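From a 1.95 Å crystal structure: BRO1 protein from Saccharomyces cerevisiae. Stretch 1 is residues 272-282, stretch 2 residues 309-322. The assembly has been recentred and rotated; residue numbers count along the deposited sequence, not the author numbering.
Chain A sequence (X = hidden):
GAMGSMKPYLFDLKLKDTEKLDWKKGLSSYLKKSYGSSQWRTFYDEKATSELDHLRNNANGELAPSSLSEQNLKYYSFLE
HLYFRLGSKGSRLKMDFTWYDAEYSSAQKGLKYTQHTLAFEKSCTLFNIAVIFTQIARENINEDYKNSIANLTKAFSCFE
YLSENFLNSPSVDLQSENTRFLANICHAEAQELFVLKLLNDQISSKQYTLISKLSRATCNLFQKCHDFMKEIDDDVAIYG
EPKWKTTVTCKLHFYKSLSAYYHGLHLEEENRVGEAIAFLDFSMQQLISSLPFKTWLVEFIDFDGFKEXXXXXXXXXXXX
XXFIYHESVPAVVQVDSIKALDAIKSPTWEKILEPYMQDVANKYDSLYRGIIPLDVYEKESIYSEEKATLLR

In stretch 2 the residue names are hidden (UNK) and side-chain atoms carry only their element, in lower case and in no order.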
ATOM      1  N   ARG A 272     -10.785  20.627  32.028  1.00 56.44           N
ATOM      2  CA  ARG A 272     -12.108  20.042  31.873  1.00 56.41           C
ATOM      3  C   ARG A 272     -12.099  18.589  32.327  1.00 56.69           C
ATOM      4  O   ARG A 272     -12.473  17.681  31.579  1.00 55.57           O
ATOM      5  CB  ARG A 272     -12.588  20.147  30.422  1.00 56.46           C
ATOM      6  CG  ARG A 272     -13.164  21.513  30.076  1.00 56.21           C
ATOM      7  CD  ARG A 272     -13.994  21.471  28.802  1.00 55.69           C
ATOM      8  NE  ARG A 272     -13.182  21.492  27.591  1.00 55.02           N
ATOM      9  CZ  ARG A 272     -13.667  21.304  26.367  1.00 54.95           C
ATOM     10  NH1 ARG A 272     -14.962  21.072  26.191  1.00 55.09           N
ATOM     11  NH2 ARG A 272     -12.860  21.359  25.315  1.00 54.34           N
ATOM     12  N   VAL A 273     -11.657  18.382  33.563  1.00 56.26           N
ATOM     13  CA  VAL A 273     -11.602  17.051  34.146  1.00 56.81           C
ATOM     14  C   VAL A 273     -13.038  16.546  34.222  1.00 56.50           C
ATOM     15  O   VAL A 273     -13.979  17.330  34.117  1.00 57.79           O
ATOM     16  CB  VAL A 273     -10.986  17.095  35.559  1.00 57.60           C
ATOM     17  CG1 VAL A 273     -10.778  15.684  36.085  1.00 58.23           C
ATOM     18  CG2 VAL A 273      -9.666  17.850  35.523  1.00 57.33           C
ATOM     19  N   GLY A 274     -13.213  15.244  34.403  1.00 55.88           N
ATOM     20  CA  GLY A 274     -14.557  14.704  34.459  1.00 55.01           C
ATOM     21  C   GLY A 274     -14.979  14.431  33.032  1.00 53.75           C
ATOM     22  O   GLY A 274     -15.501  13.363  32.712  1.00 53.30           O
ATOM     23  N   GLU A 275     -14.757  15.417  32.169  1.00 52.31           N
ATOM     24  CA  GLU A 275     -15.069  15.270  30.759  1.00 50.12           C
ATOM     25  C   GLU A 275     -13.889  14.471  30.219  1.00 47.28           C
ATOM     26  O   GLU A 275     -14.045  13.582  29.382  1.00 45.30           O
ATOM     27  CB  GLU A 275     -15.148  16.643  30.086  1.00 51.90           C
ATOM     28  CG  GLU A 275     -15.618  16.601  28.645  1.00 53.98           C
ATOM     29  CD  GLU A 275     -15.958  17.979  28.105  1.00 57.12           C
ATOM     30  OE1 GLU A 275     -15.059  18.844  28.061  1.00 59.09           O
ATOM     31  OE2 GLU A 275     -17.129  18.198  27.726  1.00 57.34           O
ATOM     32  N   ALA A 276     -12.708  14.791  30.742  1.00 44.90           N
ATOM     33  CA  ALA A 276     -11.473  14.119  30.365  1.00 42.84           C
ATOM     34  C   ALA A 276     -11.516  12.691  30.898  1.00 42.33           C
ATOM     35  O   ALA A 276     -11.084  11.752  30.230  1.00 41.47           O
ATOM     36  CB  ALA A 276     -10.278  14.857  30.951  1.00 42.29           C
ATOM     37  N   ILE A 277     -12.036  12.540  32.111  1.00 41.91           N
ATOM     38  CA  ILE A 277     -12.152  11.229  32.738  1.00 40.42           C
ATOM     39  C   ILE A 277     -13.052  10.337  31.884  1.00 39.39           C
ATOM     40  O   ILE A 277     -12.821   9.136  31.765  1.00 37.86           O
ATOM     41  CB  ILE A 277     -12.743  11.353  34.167  1.00 41.29           C
ATOM     42  CG1 ILE A 277     -11.743  12.083  35.069  1.00 40.70           C
ATOM     43  CG2 ILE A 277     -13.078   9.975  34.727  1.00 40.39           C
ATOM     44  CD1 ILE A 277     -12.278  12.407  36.447  1.00 43.86           C
ATOM     45  N   ALA A 278     -14.075  10.938  31.284  1.00 37.96           N
ATOM     46  CA  ALA A 278     -14.999  10.198  30.438  1.00 38.65           C
ATOM     47  C   ALA A 278     -14.280   9.663  29.196  1.00 38.81           C
ATOM     48  O   ALA A 278     -14.568   8.558  28.734  1.00 38.90           O
ATOM     49  CB  ALA A 278     -16.165  11.096  30.030  1.00 39.24           C
ATOM     50  N   PHE A 279     -13.343  10.445  28.664  1.00 37.29           N
ATOM     51  CA  PHE A 279     -12.595  10.027  27.485  1.00 36.44           C
ATOM     52  C   PHE A 279     -11.506   9.017  27.809  1.00 36.21           C
ATOM     53  O   PHE A 279     -11.166   8.181  26.972  1.00 34.17           O
ATOM     54  CB  PHE A 279     -12.006  11.242  26.766  1.00 34.77           C
ATOM     55  CG  PHE A 279     -12.921  11.817  25.730  1.00 35.53           C
ATOM     56  CD1 PHE A 279     -13.032  11.218  24.477  1.00 36.26           C
ATOM     57  CD2 PHE A 279     -13.712  12.923  26.017  1.00 35.92           C
ATOM     58  CE1 PHE A 279     -13.921  11.713  23.522  1.00 37.09           C
ATOM     59  CE2 PHE A 279     -14.605  13.429  25.073  1.00 37.34           C
ATOM     60  CZ  PHE A 279     -14.710  12.821  23.821  1.00 38.44           C
ATOM     61  N   LEU A 280     -10.953   9.088  29.015  1.00 34.82           N
ATOM     62  CA  LEU A 280      -9.930   8.124  29.412  1.00 36.57           C
ATOM     63  C   LEU A 280     -10.653   6.799  29.620  1.00 36.93           C
ATOM     64  O   LEU A 280     -10.097   5.721  29.406  1.00 34.79           O
ATOM     65  CB  LEU A 280      -9.244   8.568  30.705  1.00 38.33           C
ATOM     66  CG  LEU A 280      -8.064   9.533  30.545  1.00 39.29           C
ATOM     67  CD1 LEU A 280      -6.872   8.786  29.978  1.00 41.01           C
ATOM     68  CD2 LEU A 280      -8.451  10.686  29.637  1.00 40.95           C
ATOM     69  N   ASP A 281     -11.910   6.908  30.034  1.00 38.05           N
ATOM     70  CA  ASP A 281     -12.771   5.757  30.264  1.00 39.35           C
ATOM     71  C   ASP A 281     -12.949   5.065  28.913  1.00 37.53           C
ATOM     72  O   ASP A 281     -12.725   3.861  28.782  1.00 37.67           O
ATOM     73  CB  ASP A 281     -14.128   6.236  30.793  1.00 42.66           C
ATOM     74  CG  ASP A 281     -14.899   5.147  31.506  1.00 47.21           C
ATOM     75  OD1 ASP A 281     -15.235   4.125  30.869  1.00 50.95           O
ATOM     76  OD2 ASP A 281     -15.173   5.317  32.714  1.00 51.13           O
ATOM     77  N   PHE A 282     -13.340   5.848  27.909  1.00 35.27           N
ATOM     78  CA  PHE A 282     -13.549   5.338  26.559  1.00 34.62           C
ATOM     79  C   PHE A 282     -12.267   4.740  25.992  1.00 32.32           C
ATOM     80  O   PHE A 282     -12.297   3.694  25.339  1.00 33.00           O
ATOM     81  CB  PHE A 282     -14.037   6.459  25.639  1.00 34.91           C
ATOM     82  CG  PHE A 282     -14.237   6.029  24.215  1.00 36.60           C
ATOM     83  CD1 PHE A 282     -15.247   5.130  23.880  1.00 37.37           C
ATOM     84  CD2 PHE A 282     -13.413   6.518  23.205  1.00 36.66           C
ATOM     85  CE1 PHE A 282     -15.436   4.725  22.558  1.00 37.52           C
ATOM     86  CE2 PHE A 282     -13.593   6.121  21.880  1.00 37.80           C
ATOM     87  CZ  PHE A 282     -14.606   5.222  21.556  1.00 37.65           C
ATOM     88  N   UNK A 309      -0.354   3.105  31.918  1.00 42.16           N
ATOM     89  CA  UNK A 309      -0.302   4.544  31.705  1.00 42.29           C
ATOM     90  C   UNK A 309      -1.700   5.152  31.806  1.00 42.77           C
ATOM     91  O   UNK A 309      -1.876   6.211  32.408  1.00 44.24           O
ATOM     92  c   UNK A 309       0.258   6.375  30.067  1.00 42.34           C
ATOM     93  c   UNK A 309       0.303   4.876  30.326  1.00 42.14           C
ATOM     94  o   UNK A 309       1.663   4.430  30.287  1.00 41.96           O
ATOM     95  N   UNK A 310      -2.692   4.476  31.229  1.00 41.08           N
ATOM     96  CA  UNK A 310      -4.067   4.961  31.271  1.00 41.01           C
ATOM     97  C   UNK A 310      -4.635   4.936  32.680  1.00 41.34           C
ATOM     98  O   UNK A 310      -5.173   5.933  33.155  1.00 41.03           O
ATOM     99  c   UNK A 310      -5.024   5.743  28.473  1.00 42.45           C
ATOM    100  c   UNK A 310      -4.975   4.125  30.366  1.00 40.89           C
ATOM    101  c   UNK A 310      -4.842   4.285  28.853  1.00 41.99           C
ATOM    102  c   UNK A 310      -5.890   3.428  28.160  1.00 40.79           C
ATOM    103  N   UNK A 311      -4.531   3.787  33.339  1.00 41.86           N
ATOM    104  CA  UNK A 311      -5.050   3.647  34.692  1.00 42.62           C
ATOM    105  C   UNK A 311      -4.405   4.666  35.619  1.00 42.16           C
ATOM    106  O   UNK A 311      -5.082   5.304  36.423  1.00 42.00           O
ATOM    107  o   UNK A 311      -4.542  -0.418  35.897  1.00 43.23           O
ATOM    108  o   UNK A 311      -6.235  -1.128  34.685  1.00 46.98           O
ATOM    109  c   UNK A 311      -4.806   2.227  35.212  1.00 43.31           C
ATOM    110  c   UNK A 311      -5.471  -0.222  35.083  1.00 45.76           C
ATOM    111  c   UNK A 311      -5.689   1.182  34.543  1.00 45.24           C
ATOM    112  N   UNK A 312      -3.093   4.816  35.490  1.00 42.55           N
ATOM    113  CA  UNK A 312      -2.342   5.756  36.304  1.00 44.93           C
ATOM    114  C   UNK A 312      -2.938   7.159  36.166  1.00 45.49           C
ATOM    115  O   UNK A 312      -3.233   7.822  37.162  1.00 46.23           O
ATOM    116  c   UNK A 312       0.111   6.178  36.924  1.00 49.10           C
ATOM    117  c   UNK A 312      -0.880   5.746  35.858  1.00 46.20           C
ATOM    118  c   UNK A 312       1.489   5.598  36.631  1.00 50.69           C
ATOM    119  n   UNK A 312       2.758   3.441  36.295  1.00 51.48           N
ATOM    120  c   UNK A 312       1.431   4.071  36.556  1.00 51.40           C
ATOM    121  N   UNK A 313      -3.129   7.598  34.927  1.00 45.32           N
ATOM    122  CA  UNK A 313      -3.692   8.916  34.662  1.00 45.48           C
ATOM    123  C   UNK A 313      -5.144   8.968  35.121  1.00 45.05           C
ATOM    124  O   UNK A 313      -5.598   9.961  35.685  1.00 44.14           O
ATOM    125  c   UNK A 313      -2.490  12.897  33.180  1.00 50.35           C
ATOM    126  c   UNK A 313      -3.622   9.230  33.166  1.00 46.34           C
ATOM    127  n   UNK A 313      -3.691  13.456  33.844  1.00 51.88           N
ATOM    128  c   UNK A 313      -2.429  11.404  33.396  1.00 50.12           C
ATOM    129  c   UNK A 313      -3.673  10.711  32.851  1.00 48.30           C
ATOM    130  N   UNK A 314      -5.867   7.883  34.872  1.00 44.28           N
ATOM    131  CA  UNK A 314      -7.270   7.776  35.251  1.00 45.39           C
ATOM    132  C   UNK A 314      -7.428   8.005  36.759  1.00 46.23           C
ATOM    133  O   UNK A 314      -8.397   8.622  37.202  1.00 45.29           O
ATOM    134  o   UNK A 314     -10.426   4.893  32.757  1.00 49.49           O
ATOM    135  c   UNK A 314      -7.793   6.390  34.866  1.00 46.45           C
ATOM    136  c   UNK A 314      -9.138   6.381  34.145  1.00 48.26           C
ATOM    137  c   UNK A 314      -9.351   5.111  33.323  1.00 49.45           C
ATOM    138  n   UNK A 314      -8.321   4.271  33.251  1.00 48.42           N
ATOM    139  N   UNK A 315      -6.469   7.506  37.535  1.00 46.76           N
ATOM    140  CA  UNK A 315      -6.493   7.656  38.990  1.00 49.57           C
ATOM    141  C   UNK A 315      -6.422   9.126  39.387  1.00 50.48           C
ATOM    142  O   UNK A 315      -7.335   9.656  40.017  1.00 50.78           O
ATOM    143  c   UNK A 315      -5.252   5.431  39.384  1.00 50.30           C
ATOM    144  c   UNK A 315      -5.307   6.927  39.626  1.00 49.21           C
ATOM    145  n   UNK A 315      -2.721   2.751  40.494  1.00 48.97           N
ATOM    146  c   UNK A 315      -4.036   4.828  40.077  1.00 51.03           C
ATOM    147  c   UNK A 315      -3.881   3.345  39.772  1.00 51.33           C
ATOM    148  N   UNK A 316      -5.319   9.768  39.014  1.00 52.79           N
ATOM    149  CA  UNK A 316      -5.074  11.175  39.317  1.00 53.92           C
ATOM    150  C   UNK A 316      -6.290  12.056  39.063  1.00 54.66           C
ATOM    151  O   UNK A 316      -6.703  12.823  39.934  1.00 54.97           O
ATOM    152  c   UNK A 316      -3.885  11.674  38.494  1.00 55.02           C
ATOM    153  c   UNK A 316      -1.486  11.245  37.774  1.00 58.63           C
ATOM    154  c   UNK A 316      -2.619  10.853  38.708  1.00 56.22           C
ATOM    155  o   UNK A 316      -1.652  12.203  36.984  1.00 58.31           O
ATOM    156  o   UNK A 316      -0.423  10.587  37.832  1.00 59.18           O
ATOM    157  N   UNK A 317      -6.860  11.947  37.869  1.00 55.11           N
ATOM    158  CA  UNK A 317      -8.035  12.732  37.506  1.00 56.45           C
ATOM    159  C   UNK A 317      -9.189  12.471  38.471  1.00 56.59           C
ATOM    160  O   UNK A 317      -9.880  13.397  38.899  1.00 55.95           O
ATOM    161  c   UNK A 317      -7.663  12.923  34.892  1.00 58.23           C
ATOM    162  c   UNK A 317      -6.183  12.695  35.130  1.00 59.47           C
ATOM    163  c   UNK A 317      -8.478  12.393  36.078  1.00 57.30           C
ATOM    164  c   UNK A 317      -7.959  14.397  34.684  1.00 59.20           C
ATOM    165  N   UNK A 318      -9.392  11.204  38.810  1.00 57.24           N
ATOM    166  CA  UNK A 318     -10.465  10.815  39.715  1.00 58.07           C
ATOM    167  C   UNK A 318     -10.258  11.350  41.133  1.00 59.63           C
ATOM    168  O   UNK A 318     -11.187  11.886  41.739  1.00 58.63           O
ATOM    169  c   UNK A 318     -11.084   7.268  38.249  1.00 56.85           C
ATOM    170  c   UNK A 318     -10.610   9.278  39.756  1.00 57.48           C
ATOM    171  c   UNK A 318     -11.620   8.871  40.818  1.00 55.91           C
ATOM    172  c   UNK A 318     -11.047   8.774  38.377  1.00 56.84           C
ATOM    173  N   UNK A 319      -9.045  11.204  41.658  1.00 61.83           N
ATOM    174  CA  UNK A 319      -8.742  11.684  43.004  1.00 64.20           C
ATOM    175  C   UNK A 319      -9.013  13.179  43.117  1.00 65.79           C
ATOM    176  O   UNK A 319      -9.865  13.610  43.894  1.00 66.46           O
ATOM    177  c   UNK A 319      -7.278  11.408  43.354  1.00 64.45           C
ATOM    178  c   UNK A 319      -5.381  11.721  44.967  1.00 66.15           C
ATOM    179  n   UNK A 319      -3.488  12.156  46.531  1.00 67.57           N
ATOM    180  c   UNK A 319      -4.939  12.375  46.267  1.00 66.99           C
ATOM    181  c   UNK A 319      -6.857  11.969  44.702  1.00 65.69           C
ATOM    182  N   UNK A 320      -8.280  13.965  42.336  1.00 67.03           N
ATOM    183  CA  UNK A 320      -8.438  15.413  42.345  1.00 68.01           C
ATOM    184  C   UNK A 320      -9.726  15.814  41.635  1.00 68.52           C
ATOM    185  O   UNK A 320      -9.700  16.607  40.693  1.00 69.37           O
ATOM    186  o   UNK A 320      -5.691  15.683  43.409  1.00 69.34           O
ATOM    187  c   UNK A 320      -5.911  15.602  42.181  1.00 68.81           C
ATOM    188  c   UNK A 320      -7.248  16.083  41.649  1.00 68.59           C
ATOM    189  o   UNK A 320      -5.079  15.147  41.368  1.00 69.10           O
ATOM    190  N   UNK A 321     -10.850  15.263  42.082  1.00 68.68           N
ATOM    191  CA  UNK A 321     -12.137  15.584  41.476  1.00 68.97           C
ATOM    192  C   UNK A 321     -13.311  15.124  42.332  1.00 69.65           C
ATOM    193  O   UNK A 321     -14.341  15.796  42.394  1.00 69.57           O
ATOM    194  o   UNK A 321     -14.597  14.863  39.692  1.00 68.39           O
ATOM    195  n   UNK A 321     -13.396  16.229  38.380  1.00 69.00           N
ATOM    196  c   UNK A 321     -12.237  14.961  40.082  1.00 68.39           C
ATOM    197  c   UNK A 321     -13.515  15.345  39.363  1.00 68.13           C
ATOM    198  N   UNK A 322     -13.159  13.978  42.990  1.00 70.54           N
ATOM    199  CA  UNK A 322     -14.221  13.456  43.843  1.00 71.63           C
ATOM    200  C   UNK A 322     -14.391  14.312  45.090  1.00 72.31           C
ATOM    201  O   UNK A 322     -15.438  14.278  45.736  1.00 72.38           O
ATOM    202  c   UNK A 322     -14.130  11.022  43.137  1.00 70.62           C
ATOM    203  o   UNK A 322     -15.233  11.005  42.550  1.00 69.59           O
ATOM    204  o   UNK A 322     -13.189  10.256  42.844  1.00 70.63           O
ATOM    205  c   UNK A 322     -13.925  12.012  44.262  1.00 71.12           C
TER

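Position 309 has three side-chain atoms, one carbon bearing an oxygen and a carbon; with valine excluded by the oxygen, this is threonine, T309, out of reach of stretch 1. Position 310 carries four carbons forked at the second, and one terminal carbon lies 3.9 Å from CD1 of L280: leucine. The CA-to-CB bond of L310 points sideways to stretch 1, but the side chain's end, at CD2, comes nearer.

Position 311 has three carbons, the third holding two oxygens: glutamate, E311, directed away. Positions 312 and 313 each run four carbons in a row to a nitrogen; 312 is remote, while 313 points toward stretch 1, yet CB of 313, its nearest side-chain atom, is still 4.6 Å from CD1 of L280. Both are lysines, K312 and K313.

Position 314 has three carbons, the last carrying one oxygen and one nitrogen. That oxygen lies 3.5 Å from O of L280 and 3.5 Å from CA of D281. The residue is glutamine, Q314; its OE1 and the O of L280 are both acceptors, so no hydrogen bond joins them and this contact is one of packing.

Position 315 is again four carbons and a terminal nitrogen, K315, and position 316 three carbons with two oxygens, E316; neither reaches stretch 1. Position 317 has four carbons forked at the second. It points toward stretch 1, placing CB of 317 3.4 Å from CG1 of I277 and a terminal carbon 3.4 Å from CG1 of V273: leucine, L317.

Position 318 also has four carbons, but forked at the first, one arm two carbons long; that arm's first carbon is 4.3 Å from CD1 of I277. The fork separates isoleucine, I318, from leucine. Position 319, four carbons ending in nitrogen, is K319, directed away. Position 320 has two carbons, the second with two oxygens: aspartate, D320, without contact. Position 321 has one oxygen and one nitrogen there instead and points toward stretch 1, its nitrogen 3.5 Å from CG1 of V273: asparagine, N321. Position 322, two carbons and two oxygens, is D322, out of reach.

The contact is mainly side-chain packing between helix 275-282, with the preceding V273, and helix 309-322, nearly antiparallel at 152° with axes 9.8 Å apart. CA atoms of I277 and L317 are 6.5 Å apart. Apolar pairs centre on L317; Q314 and N321 pack without hydrogen bonds across. The 503 Å² buried rests mainly on V273, I277 and L280 against L317, Q314 and N321, with a smaller share from L310.

Stretch 2 309-322: TLEKKQKELIKDND
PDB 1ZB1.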